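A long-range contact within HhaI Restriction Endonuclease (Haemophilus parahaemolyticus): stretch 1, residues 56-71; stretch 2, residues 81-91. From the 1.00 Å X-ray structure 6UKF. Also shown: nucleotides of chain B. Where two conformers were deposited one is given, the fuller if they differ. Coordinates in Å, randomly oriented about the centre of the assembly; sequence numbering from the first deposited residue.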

# COMPACT_ATOMS: atom_id res chain seq x y z
N GLN A 56 6.77 0.70 3.21
CA GLN A 56 7.55 -0.53 3.32
C GLN A 56 8.90 -0.36 2.63
O GLN A 56 9.13 0.59 1.89
CB GLN A 56 6.82 -1.70 2.67
CG GLN A 56 6.61 -1.52 1.16
CD GLN A 56 6.34 -2.83 0.47
OE1 GLN A 56 5.24 -3.38 0.59
NE2 GLN A 56 7.33 -3.36 -0.23
N PHE A 57 9.79 -1.32 2.89
CA PHE A 57 11.00 -1.50 2.09
C PHE A 57 11.45 -2.95 2.20
O PHE A 57 11.35 -3.55 3.27
CB PHE A 57 12.13 -0.53 2.47
CG PHE A 57 12.47 -0.49 3.94
CD1 PHE A 57 13.44 -1.33 4.47
CD2 PHE A 57 11.85 0.41 4.78
CE1 PHE A 57 13.77 -1.28 5.81
CE2 PHE A 57 12.17 0.46 6.13
CZ PHE A 57 13.13 -0.38 6.64
N VAL A 58 11.95 -3.50 1.10
CA VAL A 58 12.40 -4.89 1.07
C VAL A 58 13.81 -4.98 1.63
O VAL A 58 14.69 -4.18 1.30
CB VAL A 58 12.32 -5.46 -0.36
CG1 VAL A 58 12.97 -6.83 -0.43
CG2 VAL A 58 10.87 -5.53 -0.81
N LEU A 59 14.03 -5.98 2.49
CA LEU A 59 15.35 -6.31 2.99
C LEU A 59 15.66 -7.76 2.62
O LEU A 59 14.80 -8.64 2.75
CB LEU A 59 15.44 -6.17 4.51
CG LEU A 59 15.30 -4.77 5.09
CD1 LEU A 59 15.47 -4.83 6.60
CD2 LEU A 59 16.28 -3.79 4.47
N ILE A 60 16.89 -8.00 2.17
CA ILE A 60 17.34 -9.32 1.75
C ILE A 60 18.28 -9.86 2.83
O ILE A 60 19.28 -9.21 3.14
CB ILE A 60 18.04 -9.26 0.38
CG1 ILE A 60 17.11 -8.66 -0.67
CG2 ILE A 60 18.51 -10.65 -0.02
CD1 ILE A 60 15.81 -9.41 -0.88
N PRO A 61 18.00 -11.02 3.42
CA PRO A 61 18.93 -11.58 4.41
C PRO A 61 20.22 -12.02 3.75
O PRO A 61 20.21 -12.73 2.73
CB PRO A 61 18.16 -12.76 5.01
CG PRO A 61 17.17 -13.14 3.97
CD PRO A 61 16.81 -11.88 3.24
N ASN A 62 21.34 -11.59 4.31
CA ASN A 62 22.67 -12.03 3.89
C ASN A 62 23.17 -12.98 4.97
O ASN A 62 23.66 -12.55 6.02
CB ASN A 62 23.60 -10.84 3.69
CG ASN A 62 24.95 -11.26 3.13
OD1 ASN A 62 25.46 -12.34 3.42
ND2 ASN A 62 25.55 -10.39 2.31
N ARG A 63 23.03 -14.28 4.71
CA ARG A 63 23.34 -15.30 5.71
C ARG A 63 24.83 -15.54 5.86
O ARG A 63 25.25 -16.16 6.85
CB ARG A 63 22.61 -16.59 5.36
CG ARG A 63 21.10 -16.38 5.24
CD ARG A 63 20.35 -17.62 4.79
NE ARG A 63 18.97 -17.26 4.44
CZ ARG A 63 17.99 -17.10 5.32
NH1 ARG A 63 18.21 -17.27 6.61
NH2 ARG A 63 16.78 -16.77 4.89
N ALA A 64 25.64 -15.06 4.92
CA ALA A 64 27.09 -15.15 5.07
C ALA A 64 27.64 -14.04 5.95
O ALA A 64 28.60 -14.25 6.70
CB ALA A 64 27.77 -15.11 3.70
N GLU A 65 27.05 -12.84 5.87
CA GLU A 65 27.48 -11.70 6.66
C GLU A 65 26.59 -11.45 7.88
O GLU A 65 26.90 -10.56 8.67
CB GLU A 65 27.52 -10.44 5.79
CG GLU A 65 28.45 -10.55 4.59
CD GLU A 65 29.90 -10.75 4.98
OE1 GLU A 65 30.62 -11.32 4.24
OE2 GLU A 65 30.30 -10.27 6.15
N TYR A 66 25.51 -12.20 8.03
CA TYR A 66 24.62 -12.06 9.18
C TYR A 66 24.09 -10.64 9.31
O TYR A 66 24.08 -10.04 10.38
CB TYR A 66 25.31 -12.52 10.46
CG TYR A 66 25.87 -13.91 10.34
CD1 TYR A 66 27.21 -14.11 10.01
CD2 TYR A 66 25.07 -15.03 10.51
CE1 TYR A 66 27.73 -15.38 9.88
CE2 TYR A 66 25.58 -16.30 10.39
CZ TYR A 66 26.91 -16.47 10.07
OH TYR A 66 27.42 -17.74 9.95
N LYS A 67 23.63 -10.09 8.18
CA LYS A 67 23.05 -8.76 8.16
C LYS A 67 22.02 -8.70 7.04
O LYS A 67 21.95 -9.58 6.18
CB LYS A 67 24.12 -7.67 8.00
CG LYS A 67 24.79 -7.66 6.63
CD LYS A 67 25.95 -6.67 6.57
N PHE A 68 21.22 -7.64 7.07
CA PHE A 68 20.19 -7.42 6.07
C PHE A 68 20.66 -6.36 5.08
O PHE A 68 21.19 -5.32 5.48
CB PHE A 68 18.88 -7.02 6.73
CG PHE A 68 18.22 -8.15 7.43
CD1 PHE A 68 17.38 -9.00 6.73
CD2 PHE A 68 18.48 -8.41 8.76
CE1 PHE A 68 16.79 -10.07 7.36
CE2 PHE A 68 17.90 -9.48 9.39
CZ PHE A 68 17.05 -10.32 8.69
N ASP A 69 20.48 -6.66 3.80
CA ASP A 69 20.83 -5.73 2.73
C ASP A 69 19.56 -5.05 2.22
O ASP A 69 18.53 -5.70 2.02
CB ASP A 69 21.52 -6.45 1.57
CG ASP A 69 22.85 -7.08 1.97
OD1 ASP A 69 23.17 -8.08 1.44
OD2 ASP A 69 23.59 -6.50 2.92
N TYR A 70 19.66 -3.75 2.02
CA TYR A 70 18.57 -2.99 1.42
C TYR A 70 18.48 -3.36 -0.05
O TYR A 70 19.48 -3.31 -0.78
CB TYR A 70 18.88 -1.51 1.57
CG TYR A 70 17.69 -0.59 1.43
CD1 TYR A 70 16.75 -0.48 2.45
CD2 TYR A 70 17.52 0.19 0.30
CE1 TYR A 70 15.67 0.37 2.34
CE2 TYR A 70 16.44 1.05 0.18
CZ TYR A 70 15.52 1.13 1.20
OH TYR A 70 14.45 1.98 1.10
N SER A 71 17.29 -3.75 -0.51
CA SER A 71 17.15 -4.17 -1.89
C SER A 71 17.53 -3.02 -2.82
O SER A 71 16.98 -1.92 -2.68
CB SER A 71 15.73 -4.61 -2.21
OG SER A 71 15.60 -4.86 -3.60
N TYR A 81 16.43 6.44 9.71
CA TYR A 81 15.51 5.55 10.41
C TYR A 81 15.46 4.19 9.75
O TYR A 81 15.40 3.16 10.44
CB TYR A 81 14.15 6.24 10.51
CG TYR A 81 14.35 7.68 10.93
CD1 TYR A 81 14.72 7.99 12.23
CD2 TYR A 81 14.26 8.71 10.01
CE1 TYR A 81 14.95 9.30 12.62
CE2 TYR A 81 14.48 10.03 10.39
CZ TYR A 81 14.83 10.31 11.69
OH TYR A 81 15.06 11.62 12.06
N THR A 82 15.55 4.15 8.42
CA THR A 82 15.83 2.89 7.74
C THR A 82 17.06 2.23 8.34
O THR A 82 17.06 1.03 8.63
CB THR A 82 16.08 3.14 6.25
OG1 THR A 82 15.12 4.07 5.73
CG2 THR A 82 16.02 1.83 5.47
N GLN A 83 18.12 3.01 8.53
CA GLN A 83 19.38 2.46 9.01
C GLN A 83 19.24 1.91 10.43
O GLN A 83 19.80 0.86 10.75
CB GLN A 83 20.48 3.52 8.93
CG GLN A 83 21.11 3.60 7.54
CD GLN A 83 21.77 4.92 7.25
OE1 GLN A 83 21.76 5.84 8.07
NE2 GLN A 83 22.37 5.03 6.07
N LYS A 84 18.50 2.61 11.29
CA LYS A 84 18.28 2.11 12.64
C LYS A 84 17.55 0.77 12.62
O LYS A 84 17.89 -0.14 13.37
CB LYS A 84 17.48 3.12 13.47
CG LYS A 84 18.20 4.44 13.74
CD LYS A 84 17.30 5.40 14.50
CE LYS A 84 17.82 6.82 14.45
NZ LYS A 84 19.24 6.93 14.90
N ILE A 85 16.54 0.65 11.75
CA ILE A 85 15.80 -0.61 11.64
C ILE A 85 16.71 -1.72 11.14
O ILE A 85 16.74 -2.82 11.70
CB ILE A 85 14.57 -0.42 10.74
CG1 ILE A 85 13.59 0.56 11.38
CG2 ILE A 85 13.91 -1.76 10.46
CD1 ILE A 85 12.51 1.05 10.43
N MET A 86 17.45 -1.45 10.07
CA MET A 86 18.36 -2.45 9.52
C MET A 86 19.41 -2.86 10.55
O MET A 86 19.74 -4.04 10.67
CB MET A 86 19.04 -1.91 8.27
CG MET A 86 18.11 -1.75 7.09
SD MET A 86 18.91 -0.98 5.68
CE MET A 86 20.26 -2.11 5.36
N GLN A 87 19.95 -1.88 11.27
CA GLN A 87 20.96 -2.18 12.28
C GLN A 87 20.38 -3.08 13.36
O GLN A 87 21.01 -4.07 13.76
CB GLN A 87 21.48 -0.88 12.88
CG GLN A 87 22.39 -1.06 14.07
CD GLN A 87 22.95 0.26 14.56
OE1 GLN A 87 23.33 1.12 13.77
NE2 GLN A 87 22.99 0.42 15.88
N PHE A 88 19.18 -2.76 13.85
CA PHE A 88 18.58 -3.59 14.88
C PHE A 88 18.37 -5.02 14.38
O PHE A 88 18.69 -5.99 15.07
CB PHE A 88 17.25 -3.00 15.35
CG PHE A 88 16.56 -3.86 16.36
CD1 PHE A 88 15.67 -4.85 15.97
CD2 PHE A 88 16.82 -3.70 17.71
CE1 PHE A 88 15.06 -5.65 16.90
CE2 PHE A 88 16.21 -4.51 18.65
CZ PHE A 88 15.32 -5.48 18.24
N MET A 89 17.81 -5.16 13.17
CA MET A 89 17.56 -6.49 12.64
C MET A 89 18.86 -7.25 12.41
O MET A 89 18.93 -8.46 12.66
CB MET A 89 16.76 -6.38 11.34
CG MET A 89 15.34 -5.90 11.55
SD MET A 89 14.45 -5.65 10.00
CE MET A 89 14.52 -7.30 9.29
N SER A 90 19.89 -6.56 11.93
CA SER A 90 21.17 -7.22 11.66
C SER A 90 21.85 -7.64 12.95
O SER A 90 22.42 -8.74 13.03
CB SER A 90 22.06 -6.29 10.84
OG SER A 90 21.50 -6.06 9.56
N GLU A 91 21.82 -6.78 13.98
CA GLU A 91 22.38 -7.16 15.27
C GLU A 91 21.60 -8.29 15.92
O GLU A 91 22.12 -8.96 16.81
CB GLU A 91 22.46 -5.93 16.18
CG GLU A 91 23.37 -4.83 15.63
CD GLU A 91 23.55 -3.65 16.58
OE1 GLU A 91 24.59 -3.06 16.55
OE2 GLU A 91 22.55 -3.29 17.39
P DC B 7 9.68 -0.92 -1.99
OP1 DC B 7 10.53 0.28 -1.89
OP2 DC B 7 9.68 -1.95 -0.93
O5' DC B 7 8.17 -0.44 -2.21
C5' DC B 7 7.93 0.59 -3.15
C4' DC B 7 6.45 0.89 -3.27
O4' DC B 7 5.79 -0.21 -3.95
C3' DC B 7 5.71 1.07 -1.93
O3' DC B 7 4.90 2.25 -2.01
C2' DC B 7 4.89 -0.20 -1.79
C1' DC B 7 4.62 -0.56 -3.25
N1 DC B 7 4.34 -2.00 -3.47
C2 DC B 7 3.20 -2.38 -4.19
O2 DC B 7 2.46 -1.50 -4.66
N3 DC B 7 2.95 -3.70 -4.36
C4 DC B 7 3.78 -4.61 -3.84
N4 DC B 7 3.49 -5.90 -4.03
C5 DC B 7 4.94 -4.24 -3.11
C6 DC B 7 5.18 -2.93 -2.95
P DG B 6 12.29 -6.76 -4.48
OP1 DG B 6 13.65 -6.37 -4.05
OP2 DG B 6 11.59 -7.87 -3.80
O5' DG B 6 11.35 -5.48 -4.43
C5' DG B 6 11.75 -4.31 -5.11
C4' DG B 6 10.68 -3.24 -5.00
O4' DG B 6 9.52 -3.64 -5.78
C3' DG B 6 10.16 -2.97 -3.58
O3' DG B 6 10.05 -1.57 -3.41
C2' DG B 6 8.82 -3.70 -3.54
C1' DG B 6 8.35 -3.55 -4.98
N9 DG B 6 7.41 -4.56 -5.44
C8 DG B 6 7.47 -5.92 -5.24
N7 DG B 6 6.49 -6.57 -5.80
C5 DG B 6 5.73 -5.58 -6.41
C6 DG B 6 4.54 -5.68 -7.18
O6 DG B 6 3.89 -6.69 -7.47
N1 DG B 6 4.10 -4.43 -7.61
C2 DG B 6 4.74 -3.24 -7.35
N2 DG B 6 4.17 -2.13 -7.85
N3 DG B 6 5.85 -3.14 -6.64
C4 DG B 6 6.29 -4.34 -6.21
O HOH W 1 13.81 3.52 3.45

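How does a two-stranded hairpin offer a surface to a helix? Strands 56-62 and 67-70 pair through backbone hydrogen bonds, such as I60 N to D69 O at 2.8 Å, and alternation sends F57, L59, F68 and Y70 toward the helix. T82, I85 and M89 point back at them, and the two stretches together bury 537 Å². Strand 67-70 runs closer to the helix, its axis 6.8 Å away.

What fills the space around F57 and Y70? The methyl of T82 does: CG2 lies over one face of the F57 ring, 3.9 Å from its centroid, and also reaches Y70 CE1 at 3.5 Å. A short branched residue suits this place, since its other branch is polar: a water bridges T82 OG1 (2.7 Å) and Y70 OH (2.9 Å). I85 CD1 meets the edge of the F57 ring, 4.1 Å from CZ.

How do the two methionines fit the hairpin? Both are long, unbranched and slender. The CB of M86 points sideways, but its end comes nearer, bringing CE to 3.3 Å from F68 O, while its CG packs 3.8 Å from L59 CD2. M89 CE sits almost squarely over the F68 ring, 3.9 Å from the centroid, and M89 SD touches L59 CD1 at 3.6 Å, so this one side chain contacts both strands.

Where does polarity enter this largely apolar contact? At S90, whose small side chain lets the strand come close: the CA atoms of K67 and S90 are 4.3 Å apart. F68 N donates to S90 OG at 3.0 Å with a nearly straight geometry, and S90 OG in turn donates to M86 O at 2.9 Å. The hydroxyl thus ties the strand's backbone to the helix's, beside the edge of the F68 ring.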